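Local atomic coordinates of ORF14 (Streptomyces clavuligerus, PDB entry 2WPX), a protein that binds acetyl coenzyme A, carries two tandem GNAT-type domains and probably acts as an acyltransferase in the clavulanic acid biosynthesis pathway. Residues Pro174-Gly179 with Gly281-Leu286; Ser181-Gly186 with Gly239-Ala244; Thr189-Ala194 with Tyr220-Glu225; Val195-Leu200 with Gly246-Tyr251; Arg234-Gly239 with Glu290-His295. All blocks are in the same frame, centred on the assembly; numbering follows the deposited sequence.

Contact 1 of 5, residues Pro174-Gly179 with Gly281-Leu286; sequences PAVPAG and GTLLKL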
# COMPACT_ATOMS: atom_id res chain seq x y z
N PRO A 174 -15.90 18.23 -13.52
CA PRO A 174 -16.70 19.34 -12.98
C PRO A 174 -15.85 20.63 -13.01
O PRO A 174 -14.58 20.56 -13.08
CB PRO A 174 -16.90 18.93 -11.51
CG PRO A 174 -16.47 17.48 -11.45
CD PRO A 174 -15.42 17.34 -12.46
N ALA A 175 -16.55 21.77 -12.95
CA ALA A 175 -15.94 23.11 -12.93
C ALA A 175 -15.15 23.32 -11.64
O ALA A 175 -15.53 22.82 -10.58
CB ALA A 175 -17.01 24.17 -13.06
N VAL A 176 -14.05 24.03 -11.75
CA VAL A 176 -13.30 24.52 -10.62
C VAL A 176 -14.02 25.69 -9.95
O VAL A 176 -14.42 26.66 -10.59
CB VAL A 176 -11.88 24.98 -11.11
CG1 VAL A 176 -10.93 25.26 -9.96
CG2 VAL A 176 -11.31 23.92 -12.09
N PRO A 177 -14.23 25.59 -8.64
CA PRO A 177 -14.93 26.63 -7.91
C PRO A 177 -14.17 27.96 -7.95
O PRO A 177 -12.93 27.95 -7.98
CB PRO A 177 -14.97 26.10 -6.47
CG PRO A 177 -14.19 24.83 -6.45
CD PRO A 177 -14.07 24.34 -7.87
N ALA A 178 -14.90 29.08 -7.91
CA ALA A 178 -14.33 30.41 -7.93
C ALA A 178 -13.37 30.52 -6.77
O ALA A 178 -13.63 30.00 -5.69
CB ALA A 178 -15.43 31.45 -7.82
N GLY A 179 -12.26 31.19 -7.00
CA GLY A 179 -11.22 31.28 -5.98
C GLY A 179 -10.16 30.20 -6.10
O GLY A 179 -9.10 30.29 -5.43
N GLY A 281 -12.67 17.16 -3.29
CA GLY A 281 -12.25 15.74 -3.43
C GLY A 281 -12.76 15.06 -4.69
O GLY A 281 -12.03 14.30 -5.33
N THR A 282 -14.03 15.30 -5.03
CA THR A 282 -14.54 14.85 -6.31
C THR A 282 -13.81 15.51 -7.47
O THR A 282 -13.43 14.86 -8.41
CB THR A 282 -16.06 15.08 -6.40
OG1 THR A 282 -16.69 14.31 -5.36
CG2 THR A 282 -16.59 14.57 -7.73
N LEU A 283 -13.59 16.81 -7.41
CA LEU A 283 -12.98 17.49 -8.54
C LEU A 283 -11.57 16.95 -8.72
O LEU A 283 -11.17 16.62 -9.81
CB LEU A 283 -12.90 18.99 -8.30
CG LEU A 283 -11.92 19.72 -9.22
CD1 LEU A 283 -12.47 19.80 -10.63
CD2 LEU A 283 -11.61 21.09 -8.67
N LEU A 284 -10.82 16.87 -7.63
CA LEU A 284 -9.47 16.36 -7.63
C LEU A 284 -9.36 14.89 -8.19
O LEU A 284 -8.54 14.63 -9.05
CB LEU A 284 -8.86 16.51 -6.22
CG LEU A 284 -8.40 17.94 -5.89
CD1 LEU A 284 -7.86 17.99 -4.48
CD2 LEU A 284 -7.32 18.49 -6.87
N LYS A 285 -10.19 13.96 -7.74
CA LYS A 285 -10.07 12.58 -8.25
C LYS A 285 -10.37 12.47 -9.72
O LYS A 285 -9.68 11.73 -10.44
CB LYS A 285 -10.94 11.58 -7.49
CG LYS A 285 -10.50 11.38 -6.09
CD LYS A 285 -11.58 10.58 -5.41
CE LYS A 285 -10.98 9.60 -4.42
NZ LYS A 285 -10.81 10.38 -3.21
N LEU A 286 -11.38 13.23 -10.18
CA LEU A 286 -11.78 13.16 -11.57
C LEU A 286 -10.77 13.86 -12.44
O LEU A 286 -10.43 13.33 -13.50
CB LEU A 286 -13.15 13.75 -11.79
CG LEU A 286 -14.25 12.79 -11.36
CD1 LEU A 286 -15.50 13.62 -11.35
CD2 LEU A 286 -14.40 11.64 -12.35

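Contact 2 of 5, residues Ser181-Gly186 with Gly239-Ala244; sequences SLVTWG and GAVHDA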
# COMPACT_ATOMS: atom_id res chain seq x y z
N SER A 181 -7.59 27.19 -8.35
CA SER A 181 -7.13 26.66 -9.63
C SER A 181 -6.48 25.30 -9.51
O SER A 181 -5.85 24.98 -8.51
CB SER A 181 -6.23 27.64 -10.36
OG SER A 181 -5.34 28.15 -9.44
N LEU A 182 -6.63 24.51 -10.57
CA LEU A 182 -6.08 23.17 -10.62
C LEU A 182 -4.63 23.23 -11.04
O LEU A 182 -4.32 23.92 -11.99
CB LEU A 182 -6.83 22.41 -11.68
CG LEU A 182 -8.16 22.04 -11.06
CD1 LEU A 182 -8.79 21.01 -11.96
CD2 LEU A 182 -7.93 21.42 -9.68
N VAL A 183 -3.76 22.53 -10.33
CA VAL A 183 -2.38 22.27 -10.83
C VAL A 183 -2.09 20.74 -10.91
O VAL A 183 -2.69 19.93 -10.15
CB VAL A 183 -1.31 23.00 -9.93
CG1 VAL A 183 -1.24 22.35 -8.54
CG2 VAL A 183 0.08 23.03 -10.57
N THR A 184 -1.19 20.33 -11.79
CA THR A 184 -0.81 18.91 -11.95
C THR A 184 0.70 18.79 -11.98
O THR A 184 1.40 19.72 -12.43
CB THR A 184 -1.33 18.28 -13.29
OG1 THR A 184 -0.74 18.97 -14.42
CG2 THR A 184 -2.85 18.37 -13.37
N TRP A 185 1.21 17.66 -11.53
CA TRP A 185 2.63 17.34 -11.68
C TRP A 185 2.85 15.81 -11.61
O TRP A 185 2.01 15.08 -11.07
CB TRP A 185 3.43 18.06 -10.59
CG TRP A 185 3.17 17.60 -9.22
CD1 TRP A 185 3.71 16.52 -8.61
CD2 TRP A 185 2.34 18.23 -8.23
NE1 TRP A 185 3.31 16.44 -7.31
CE2 TRP A 185 2.47 17.48 -7.05
CE3 TRP A 185 1.52 19.37 -8.24
CZ2 TRP A 185 1.78 17.80 -5.89
CZ3 TRP A 185 0.86 19.69 -7.08
CH2 TRP A 185 0.99 18.91 -5.92
N GLY A 186 3.99 15.37 -12.15
CA GLY A 186 4.30 13.95 -12.36
C GLY A 186 4.88 13.32 -11.11
O GLY A 186 4.37 13.55 -9.98
N GLY A 239 -3.44 19.08 -7.86
CA GLY A 239 -3.58 19.88 -6.65
C GLY A 239 -4.54 21.04 -6.85
O GLY A 239 -4.76 21.51 -7.97
N ALA A 240 -5.17 21.48 -5.77
CA ALA A 240 -6.05 22.61 -5.90
C ALA A 240 -5.45 23.74 -5.10
O ALA A 240 -5.13 23.56 -3.93
CB ALA A 240 -7.42 22.30 -5.39
N VAL A 241 -5.28 24.89 -5.75
CA VAL A 241 -4.72 26.03 -5.03
C VAL A 241 -5.79 27.06 -4.75
O VAL A 241 -6.58 27.36 -5.62
CB VAL A 241 -3.54 26.72 -5.77
CG1 VAL A 241 -3.10 27.96 -4.99
CG2 VAL A 241 -2.36 25.74 -5.91
N HIS A 242 -5.81 27.60 -3.54
CA HIS A 242 -6.69 28.72 -3.22
C HIS A 242 -6.03 30.06 -3.54
O HIS A 242 -5.17 30.53 -2.78
CB HIS A 242 -7.18 28.63 -1.77
CG HIS A 242 -8.17 29.72 -1.39
ND1 HIS A 242 -7.86 30.73 -0.50
CD2 HIS A 242 -9.46 29.93 -1.77
CE1 HIS A 242 -8.93 31.51 -0.35
NE2 HIS A 242 -9.89 31.07 -1.13
N ASP A 243 -6.46 30.71 -4.64
CA ASP A 243 -5.73 31.89 -5.15
C ASP A 243 -5.52 33.00 -4.10
O ASP A 243 -4.45 33.61 -4.03
CB ASP A 243 -6.34 32.49 -6.43
CG ASP A 243 -6.63 31.42 -7.53
OD1 ASP A 243 -7.57 31.68 -8.33
OD2 ASP A 243 -5.96 30.37 -7.65
N ALA A 244 -6.53 33.29 -3.29
CA ALA A 244 -6.40 34.47 -2.46
C ALA A 244 -5.30 34.33 -1.41
O ALA A 244 -4.71 35.33 -1.02
CB ALA A 244 -7.77 34.84 -1.78

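Contact 3 of 5, residues Thr189-Ala194 with Tyr220-Glu225; sequences TPDEYA and YARQFE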
# COMPACT_ATOMS: atom_id res chain seq x y z
N THR A 189 7.55 15.94 -7.05
CA THR A 189 6.79 17.13 -6.62
C THR A 189 7.60 18.44 -6.71
O THR A 189 8.65 18.58 -6.15
CB THR A 189 6.16 16.92 -5.20
OG1 THR A 189 5.41 18.09 -4.80
CG2 THR A 189 7.21 16.73 -4.23
N PRO A 190 7.11 19.41 -7.47
CA PRO A 190 7.85 20.70 -7.49
C PRO A 190 8.11 21.22 -6.05
O PRO A 190 7.26 21.11 -5.20
CB PRO A 190 6.91 21.62 -8.28
CG PRO A 190 6.15 20.62 -9.18
CD PRO A 190 5.84 19.50 -8.19
N ASP A 191 9.31 21.73 -5.79
CA ASP A 191 9.63 22.39 -4.51
C ASP A 191 8.47 23.25 -3.98
O ASP A 191 8.19 23.24 -2.79
CB ASP A 191 10.87 23.29 -4.68
CG ASP A 191 12.13 22.51 -5.08
OD1 ASP A 191 12.03 21.31 -5.44
OD2 ASP A 191 13.24 23.11 -5.05
N GLU A 192 7.82 24.00 -4.87
CA GLU A 192 6.75 24.88 -4.52
C GLU A 192 5.65 24.23 -3.68
O GLU A 192 5.07 24.89 -2.80
CB GLU A 192 6.16 25.40 -5.82
CG GLU A 192 5.07 26.39 -5.68
CD GLU A 192 4.72 27.05 -7.01
OE1 GLU A 192 3.93 28.03 -7.03
OE2 GLU A 192 5.22 26.60 -8.06
N TYR A 193 5.36 22.95 -3.97
CA TYR A 193 4.23 22.26 -3.33
C TYR A 193 4.57 21.23 -2.30
O TYR A 193 3.65 20.63 -1.74
CB TYR A 193 3.30 21.60 -4.32
CG TYR A 193 2.79 22.55 -5.34
CD1 TYR A 193 3.15 22.41 -6.65
CD2 TYR A 193 2.00 23.60 -4.99
CE1 TYR A 193 2.71 23.29 -7.61
CE2 TYR A 193 1.58 24.49 -5.94
CZ TYR A 193 1.94 24.31 -7.25
OH TYR A 193 1.50 25.15 -8.22
N ALA A 194 5.85 21.06 -2.02
CA ALA A 194 6.32 20.06 -1.11
C ALA A 194 5.93 20.38 0.32
O ALA A 194 5.28 19.56 1.01
CB ALA A 194 7.90 19.91 -1.24
N TYR A 220 8.09 16.74 3.84
CA TYR A 220 7.94 16.00 2.64
C TYR A 220 9.22 15.15 2.56
O TYR A 220 10.32 15.68 2.78
CB TYR A 220 7.79 16.95 1.45
CG TYR A 220 7.37 16.23 0.18
CD1 TYR A 220 6.02 16.03 -0.10
CD2 TYR A 220 8.32 15.71 -0.69
CE1 TYR A 220 5.64 15.32 -1.22
CE2 TYR A 220 7.95 15.05 -1.84
CZ TYR A 220 6.60 14.84 -2.09
OH TYR A 220 6.22 14.18 -3.22
N ALA A 221 9.08 13.85 2.30
CA ALA A 221 10.21 12.95 2.31
C ALA A 221 10.51 12.51 0.89
O ALA A 221 9.84 11.68 0.34
CB ALA A 221 9.92 11.77 3.16
N ARG A 222 11.54 13.12 0.33
CA ARG A 222 12.01 12.86 -0.98
C ARG A 222 12.37 11.40 -1.19
O ARG A 222 12.41 10.93 -2.31
CB ARG A 222 13.24 13.70 -1.19
CG ARG A 222 13.13 14.78 -2.18
CD ARG A 222 12.22 15.96 -1.96
NE ARG A 222 11.56 16.05 -3.24
CZ ARG A 222 10.90 17.07 -3.78
NH1 ARG A 222 10.80 18.26 -3.22
NH2 ARG A 222 10.35 16.86 -4.96
N GLN A 223 12.64 10.69 -0.10
CA GLN A 223 13.04 9.32 -0.20
C GLN A 223 11.87 8.43 -0.64
O GLN A 223 12.08 7.39 -1.25
CB GLN A 223 13.65 8.84 1.12
CG GLN A 223 14.44 7.59 0.96
CD GLN A 223 15.17 7.13 2.23
OE1 GLN A 223 15.44 7.92 3.12
NE2 GLN A 223 15.50 5.87 2.27
N PHE A 224 10.65 8.85 -0.33
CA PHE A 224 9.46 8.22 -0.87
C PHE A 224 9.49 8.24 -2.39
O PHE A 224 9.31 7.22 -3.03
CB PHE A 224 8.19 8.90 -0.36
CG PHE A 224 7.78 8.47 0.99
CD1 PHE A 224 7.48 7.14 1.24
CD2 PHE A 224 7.64 9.40 2.03
CE1 PHE A 224 7.09 6.73 2.54
CE2 PHE A 224 7.22 9.01 3.29
CZ PHE A 224 6.96 7.67 3.56
N GLU A 225 9.71 9.43 -2.94
CA GLU A 225 9.86 9.58 -4.38
C GLU A 225 10.99 8.72 -4.94
O GLU A 225 10.81 8.09 -5.96
CB GLU A 225 10.09 11.04 -4.78
CG GLU A 225 8.98 11.96 -4.39
CD GLU A 225 9.15 13.38 -4.89
OE1 GLU A 225 8.12 14.00 -5.11
OE2 GLU A 225 10.31 13.86 -5.03

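Contact 4 of 5, residues Val195-Leu200 with Gly246-Tyr251; sequences VPVSEL and GALAGY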
# COMPACT_ATOMS: atom_id res chain seq x y z
N VAL A 195 6.31 21.57 0.79
CA VAL A 195 5.92 21.91 2.18
C VAL A 195 4.37 22.02 2.33
O VAL A 195 3.83 21.54 3.31
CB VAL A 195 6.69 23.12 2.75
CG1 VAL A 195 6.12 23.55 4.09
CG2 VAL A 195 8.16 22.74 2.93
N PRO A 196 3.68 22.62 1.35
CA PRO A 196 2.22 22.70 1.42
C PRO A 196 1.56 21.31 1.47
O PRO A 196 0.57 21.13 2.17
CB PRO A 196 1.85 23.46 0.15
CG PRO A 196 3.06 24.42 -0.05
CD PRO A 196 4.25 23.61 0.41
N VAL A 197 2.08 20.36 0.69
CA VAL A 197 1.65 19.00 0.77
C VAL A 197 1.84 18.43 2.18
O VAL A 197 1.01 17.65 2.69
CB VAL A 197 2.38 18.08 -0.29
CG1 VAL A 197 2.41 16.62 0.17
CG2 VAL A 197 1.71 18.18 -1.63
N SER A 198 2.95 18.76 2.83
CA SER A 198 3.15 18.13 4.09
C SER A 198 2.28 18.78 5.16
O SER A 198 1.91 18.12 6.12
CB SER A 198 4.62 18.15 4.47
OG SER A 198 4.97 19.46 4.83
N GLU A 199 1.95 20.06 5.01
CA GLU A 199 1.13 20.71 6.02
C GLU A 199 -0.35 20.33 5.82
O GLU A 199 -1.22 20.66 6.64
CB GLU A 199 1.39 22.24 6.11
CG GLU A 199 1.39 23.02 4.77
CD GLU A 199 2.03 24.44 4.84
OE1 GLU A 199 2.36 25.01 3.77
OE2 GLU A 199 2.21 25.00 5.95
N LEU A 200 -0.64 19.63 4.74
CA LEU A 200 -1.96 19.06 4.58
C LEU A 200 -2.03 17.70 5.30
O LEU A 200 -2.59 16.77 4.74
CB LEU A 200 -2.32 18.87 3.10
CG LEU A 200 -3.32 19.76 2.34
CD1 LEU A 200 -2.96 21.22 2.40
CD2 LEU A 200 -3.37 19.30 0.91
N GLY A 246 -2.95 31.53 -1.60
CA GLY A 246 -2.01 30.48 -2.10
C GLY A 246 -1.84 29.16 -1.34
O GLY A 246 -0.93 28.39 -1.59
N ALA A 247 -2.65 28.89 -0.35
CA ALA A 247 -2.54 27.61 0.30
C ALA A 247 -2.99 26.54 -0.69
O ALA A 247 -3.93 26.74 -1.50
CB ALA A 247 -3.46 27.56 1.57
N LEU A 248 -2.32 25.40 -0.58
CA LEU A 248 -2.74 24.18 -1.26
C LEU A 248 -3.94 23.62 -0.55
O LEU A 248 -3.82 23.05 0.51
CB LEU A 248 -1.61 23.18 -1.30
CG LEU A 248 -1.91 21.88 -2.01
CD1 LEU A 248 -1.84 22.15 -3.45
CD2 LEU A 248 -0.78 20.94 -1.59
N ALA A 249 -5.10 23.80 -1.16
CA ALA A 249 -6.38 23.50 -0.57
C ALA A 249 -6.65 22.00 -0.65
O ALA A 249 -7.48 21.44 0.10
CB ALA A 249 -7.46 24.33 -1.29
N GLY A 250 -5.94 21.32 -1.55
CA GLY A 250 -6.16 19.90 -1.75
C GLY A 250 -5.22 19.27 -2.74
O GLY A 250 -4.63 19.95 -3.62
N TYR A 251 -5.10 17.95 -2.63
CA TYR A 251 -4.43 17.22 -3.65
C TYR A 251 -4.64 15.72 -3.58
O TYR A 251 -5.23 15.20 -2.65
CB TYR A 251 -2.96 17.59 -3.63
CG TYR A 251 -2.11 16.59 -3.00
CD1 TYR A 251 -2.31 16.20 -1.70
CD2 TYR A 251 -1.07 16.02 -3.69
CE1 TYR A 251 -1.51 15.24 -1.13
CE2 TYR A 251 -0.25 15.10 -3.13
CZ TYR A 251 -0.49 14.70 -1.85
OH TYR A 251 0.34 13.76 -1.31
O HOH W 1 -0.42 25.23 1.80

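Contact 5 of 5, residues Arg234-Gly239 with Glu290-His295; sequences RAYHTG and EYVLRH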
# COMPACT_ATOMS: atom_id res chain seq x y z
N ARG A 234 5.72 5.18 -11.35
CA ARG A 234 5.47 6.49 -11.87
C ARG A 234 4.27 7.07 -11.10
O ARG A 234 3.35 6.33 -10.73
CB ARG A 234 4.95 6.23 -13.27
CG ARG A 234 5.40 7.07 -14.30
CD ARG A 234 5.62 6.21 -15.55
NE ARG A 234 4.51 5.50 -16.21
CZ ARG A 234 4.58 4.19 -16.58
NH1 ARG A 234 5.64 3.44 -16.25
NH2 ARG A 234 3.60 3.62 -17.25
N ALA A 235 4.17 8.40 -10.96
CA ALA A 235 3.03 8.94 -10.23
C ALA A 235 2.38 10.14 -10.92
O ALA A 235 2.99 10.77 -11.79
CB ALA A 235 3.42 9.28 -8.78
N TYR A 236 1.12 10.41 -10.58
CA TYR A 236 0.38 11.49 -11.23
C TYR A 236 -0.34 12.31 -10.16
O TYR A 236 -1.07 11.74 -9.32
CB TYR A 236 -0.63 10.94 -12.26
CG TYR A 236 -0.02 10.27 -13.44
CD1 TYR A 236 0.39 8.90 -13.39
CD2 TYR A 236 0.17 10.95 -14.64
CE1 TYR A 236 0.94 8.28 -14.48
CE2 TYR A 236 0.73 10.31 -15.74
CZ TYR A 236 1.12 8.99 -15.63
OH TYR A 236 1.65 8.37 -16.69
N HIS A 237 -0.12 13.63 -10.17
CA HIS A 237 -0.67 14.51 -9.12
C HIS A 237 -1.52 15.65 -9.67
O HIS A 237 -1.18 16.23 -10.69
CB HIS A 237 0.45 15.12 -8.28
CG HIS A 237 1.34 14.11 -7.66
ND1 HIS A 237 2.41 13.55 -8.32
CD2 HIS A 237 1.32 13.53 -6.43
CE1 HIS A 237 3.03 12.69 -7.53
NE2 HIS A 237 2.39 12.67 -6.36
N THR A 238 -2.64 15.90 -9.02
CA THR A 238 -3.44 17.09 -9.23
C THR A 238 -3.62 17.78 -7.87
O THR A 238 -3.84 17.13 -6.86
CB THR A 238 -4.81 16.75 -9.78
OG1 THR A 238 -4.64 16.08 -11.04
CG2 THR A 238 -5.66 18.05 -9.96
N GLY A 239 -3.44 19.08 -7.86
CA GLY A 239 -3.58 19.88 -6.65
C GLY A 239 -4.54 21.04 -6.85
O GLY A 239 -4.76 21.51 -7.97
N GLU A 290 -8.37 11.83 -15.17
CA GLU A 290 -8.32 12.16 -16.55
C GLU A 290 -6.86 12.33 -16.97
O GLU A 290 -6.48 12.01 -18.11
CB GLU A 290 -9.09 13.43 -16.80
CG GLU A 290 -9.18 13.81 -18.25
CD GLU A 290 -9.76 15.22 -18.39
OE1 GLU A 290 -9.29 16.17 -17.74
OE2 GLU A 290 -10.72 15.38 -19.14
N TYR A 291 -6.08 12.90 -16.06
CA TYR A 291 -4.71 13.20 -16.27
C TYR A 291 -3.92 11.85 -16.42
O TYR A 291 -3.16 11.68 -17.36
CB TYR A 291 -4.22 14.11 -15.15
CG TYR A 291 -2.74 14.33 -15.13
CD1 TYR A 291 -2.01 14.49 -16.30
CD2 TYR A 291 -2.05 14.37 -13.94
CE1 TYR A 291 -0.62 14.71 -16.26
CE2 TYR A 291 -0.71 14.59 -13.90
CZ TYR A 291 0.00 14.76 -15.04
OH TYR A 291 1.35 14.97 -14.94
N VAL A 292 -4.17 10.88 -15.57
CA VAL A 292 -3.67 9.49 -15.77
C VAL A 292 -4.02 8.85 -17.13
O VAL A 292 -3.13 8.41 -17.88
CB VAL A 292 -4.15 8.57 -14.63
CG1 VAL A 292 -3.78 7.09 -14.85
CG2 VAL A 292 -3.58 9.08 -13.36
N LEU A 293 -5.30 8.81 -17.46
CA LEU A 293 -5.80 8.10 -18.66
C LEU A 293 -5.25 8.70 -19.94
O LEU A 293 -5.16 8.01 -20.96
CB LEU A 293 -7.33 8.14 -18.71
CG LEU A 293 -8.06 6.96 -18.08
CD1 LEU A 293 -7.23 6.39 -17.00
CD2 LEU A 293 -9.50 7.24 -17.60
N ARG A 294 -4.90 9.97 -19.94
CA ARG A 294 -4.40 10.50 -21.18
C ARG A 294 -2.92 10.17 -21.35
O ARG A 294 -2.39 10.28 -22.44
CB ARG A 294 -4.76 11.99 -21.38
CG ARG A 294 -3.91 12.97 -20.62
CD ARG A 294 -3.76 14.33 -21.38
NE ARG A 294 -5.05 15.00 -21.56
CZ ARG A 294 -5.85 15.34 -20.55
NH1 ARG A 294 -5.51 15.07 -19.29
NH2 ARG A 294 -7.01 15.93 -20.82
N HIS A 295 -2.29 9.69 -20.29
CA HIS A 295 -0.91 9.18 -20.37
C HIS A 295 -0.79 7.63 -20.28
O HIS A 295 0.23 7.05 -20.64
CB HIS A 295 -0.09 9.86 -19.29
CG HIS A 295 0.01 11.34 -19.49
ND1 HIS A 295 1.00 11.91 -20.27
CD2 HIS A 295 -0.77 12.36 -19.05
CE1 HIS A 295 0.83 13.22 -20.29
NE2 HIS A 295 -0.24 13.52 -19.56

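Contact 1 of 5, residues Pro174-Gly179 with Gly281-Leu286
Pro-174 and Leu-283 mark the nearest backbone approach, their CA atoms 6.1 Å apart, where the irregular chain 174-179 passes alongside one turn and a half of regular helix, 281-286. Leu-283 carries most of the contact. Its CG stands anti to the backbone N (chi1 163°), and the fork beyond divides its methyls between separate parts of the loop. CD1 takes the Pro-174 end, lying 3.3 Å from the carbonyl oxygen Pro-174 O. CD2 serves the Pro-177 end: Leu-283 and Pro-177 meet tip to tip, with Leu-283 CD2 4.2 Å from Pro-177 CD. The same methyl is flanked more loosely by Val-176, whose CG1 stands 4.4 Å from Leu-283 CD2. A second, smaller patch forms one turn further along the helix. There Leu-286 crosses the ring of Pro-174 at about a right angle, and its CD1 touches the ring at Pro-174 CD (3.9 Å) and Pro-174 CG (4.0 Å). Apart from Leu-283 CD1 against Pro-174 O the contacts are mainly carbon to carbon, so van der Waals packing holds the contact, with 227 Å² buried over both sides. Buried leucines give the helix side its apolar surface; proline rings and one valine provide the loop's share. The loop follows strand 149-162 and leads into strand 180-185, probably the first strand of the second GNAT-like domain. Helix 280-295 follows strand 263-271. Leu-182 of strand 180-185 touches both Val-176 and Leu-283, so loop, edge strand and helix converge here, while Lys-285 on the same helix leans on helix 311-319.

Contact 2 of 5, residues Ser181-Gly186 with Gly239-Ala244
The indole of Trp-185 approaches the backbone of Gly-239 obliquely, CZ3 standing 4.4 Å from Gly-239 N, while Val-183 CG1 lies in the ring plane at its edge. His-237 stacks on one face of the indole, and the ring of Tyr-193 lies nearly parallel on the opposite face. The two strands of the contact are antiparallel and pair in a regular ladder. Ser-181 and Val-241 form a hydrogen-bonded pair, Ser-181 N to Val-241 O at 2.9 Å and Val-241 N to Ser-181 O at 2.8 Å. Leu-182 and Ala-240 form the non-hydrogen-bonded pair between. Val-183 and Gly-239 are hydrogen-bonded again, Val-183 N to Gly-239 O at 2.8 Å and Gly-239 N to Val-183 O at 2.6 Å. Gly-239 has no side chain, and Val-183 CG1, 3.9 Å from Gly-239 CA, and Trp-185 CZ3 close in on the side where one would stand. Ser-181, Val-183 and Val-241 share a face, the valines touching Tyr-193 of helix 191-199; Leu-182 and Ala-240 occupy the other, where Leu-182 meets helix 280-295. At the end of the ladder Ser-181 OG, between the backbone N and carbonyl carbon (chi1 45°), donates to Asp-243 OD2, in the turn, at 2.9 Å on the syn lone pair. Chemically, four main-chain bonds between these segments, continued by one between Trp-185 and His-237, fasten the outermost strand 180-185, while the Val-183/Val-241 and Leu-182/Ala-240 contacts are apolar. The serine bond adds a polar clasp at the turn and would help fix the orientation of the carboxylate.

Contact 3 of 5, residues Thr189-Ala194 with Tyr220-Glu225
Ala-194 and Tyr-220 bring the two backbones to 5.8 Å between CA atoms, and the segments diverge toward Thr-189 and Glu-225, each combining irregular chain with the beginning of a helix. At the close end, Ala-194 CB packs on the tyrosine at Tyr-220 CG, 4.0 Å away. The wide end is spanned by polar side chains. Glu-225 extends beyond CG, and OE1 receives two donors from opposite faces of the carboxylate plane: Thr-189 N at 2.8 Å on the syn side, and Tyr-220 OH at 2.7 Å from well above the plane. OE2 forms a salt bridge with Arg-222, which grips that single oxygen side-on, NE at 3.1 Å and NH2 at 3.0 Å. The bent arginine chain also turns NH2 to Thr-189 O, a bond of 2.7 Å with an N-H...O angle of 166°, in the guanidinium plane and on a carbonyl lone pair. Asp-191 OD1 completes the salt-bridge network with only a long contact to Arg-222 NH1, 4.0 Å, well out of the guanidinium plane, no N-H pointing at it. Helices 191-199 and 222-230 follow strand 180-185, consistent with the first two helices of a GNAT fold. Threonine's main chain is therefore held on both sides of its residue, N by the carboxylate and O by the guanidinium. Four donors on Glu-225, two of them from the cationic guanidinium, would probably favour its ionised form, with Asp-191 helping to balance the arginine.

Contact 4 of 5, residues Val195-Leu200 with Gly246-Tyr251
Val-197 of helix 195-199 and Leu-200 just beyond it lie on strand 247-251 in a helix-on-sheet packing of the GNAT-type domain, the axes 8.2 Å apart and inclined at 52°. The strand has a classic beta bulge here, since Ala-249 and Gly-250 both face Ala-240 of the neighbouring strand. Aromatic contact comes first. Val-197 CG2 stands over the centre of the Tyr-251 ring, 4.0 Å from the centroid and 12° off the normal, a CH-pi interaction; the other methyl, Val-197 CG1, reaches the phenol end, 3.8 Å from Tyr-251 OH. Aliphatic packing surrounds this. Leu-248 has CG anti to its backbone N (chi1 -179°) and lies beside Val-197, both pointing the same way, with Leu-248 CD2 3.7 Å from Val-197 CG2. Pro-196, whose N has no hydrogen to bond to the preceding turn, where the helix is kinked, adds a contact of CB with Leu-248 CB at 3.8 Å. Just past the helix, Leu-200 also packs against Leu-248 and Gly-250, though the exact placement of its methyls is doubtful. Solvent supplies the polar link: one water accepts from Leu-248 N at 3.1 Å and makes a weak bond to Glu-199 OE1.

Contact 5 of 5, residues Arg234-Gly239 with Glu290-His295
Tyr-236 turns the edge of its ring to the face of Tyr-291 in a T-shaped pair, centroids 5.3 Å apart and planes at 81°. The touching atom is Tyr-236 CD2, 3.8 Å from Tyr-291 CE2 and offset toward the rim of that face. The Tyr-291 ring also reaches the strand's main chain, Tyr-291 CE2 lying 3.6 Å from His-237 O. On the Tyr-236 ring, Val-292 lays its CA over one face, toward the rim, and sets CG2 3.7 Å from Tyr-236 CB. His-295 meets the far end, CB 3.5 Å from Tyr-236 OH, with its imidazole inclined at 37° to the phenol. In the second shell, Glu-296 OE2 is bonded to Tyr-236 OH and anchors that ring, while its OE1 pairs with Arg-234 NH2; Asn-288 ND2 bonds Thr-238 OG1, next to Tyr-291. An aromatic cluster of Tyr-236, Tyr-291 and His-295 thus joins strand to helix. Segments 234-239 and 290-295 run at 143° with axes 8.7 Å apart, helix 280-295 covering one side of strand 234-242; Val-292 continues onto Val-254 of strand 247-256, and Tyr-291 onto Thr-184 of strand 180-185.

From the N-terminal side, contact 1 opens at 174-179, probably the approach to the second GNAT-like domain, and closes only at 281-286, enclosing contacts 2, 3 and 4. Contact 2 starts at 181-186 and closes at 239-244, with contact 3 (189-194 to 220-225) nested inside it. Contact 4 begins at 195-200, within both of those loops, and ends at 246-251, so it crosses each. Contact 5 opens at 234-239 after contact 3 has closed, shares Gly-239 with contact 2, and crosses contacts 1, 2 and 4. Contacts 1 and 5 attach helix 280-295, contacts 3 and 4 helix 191-199, and contact 2 the edge strand.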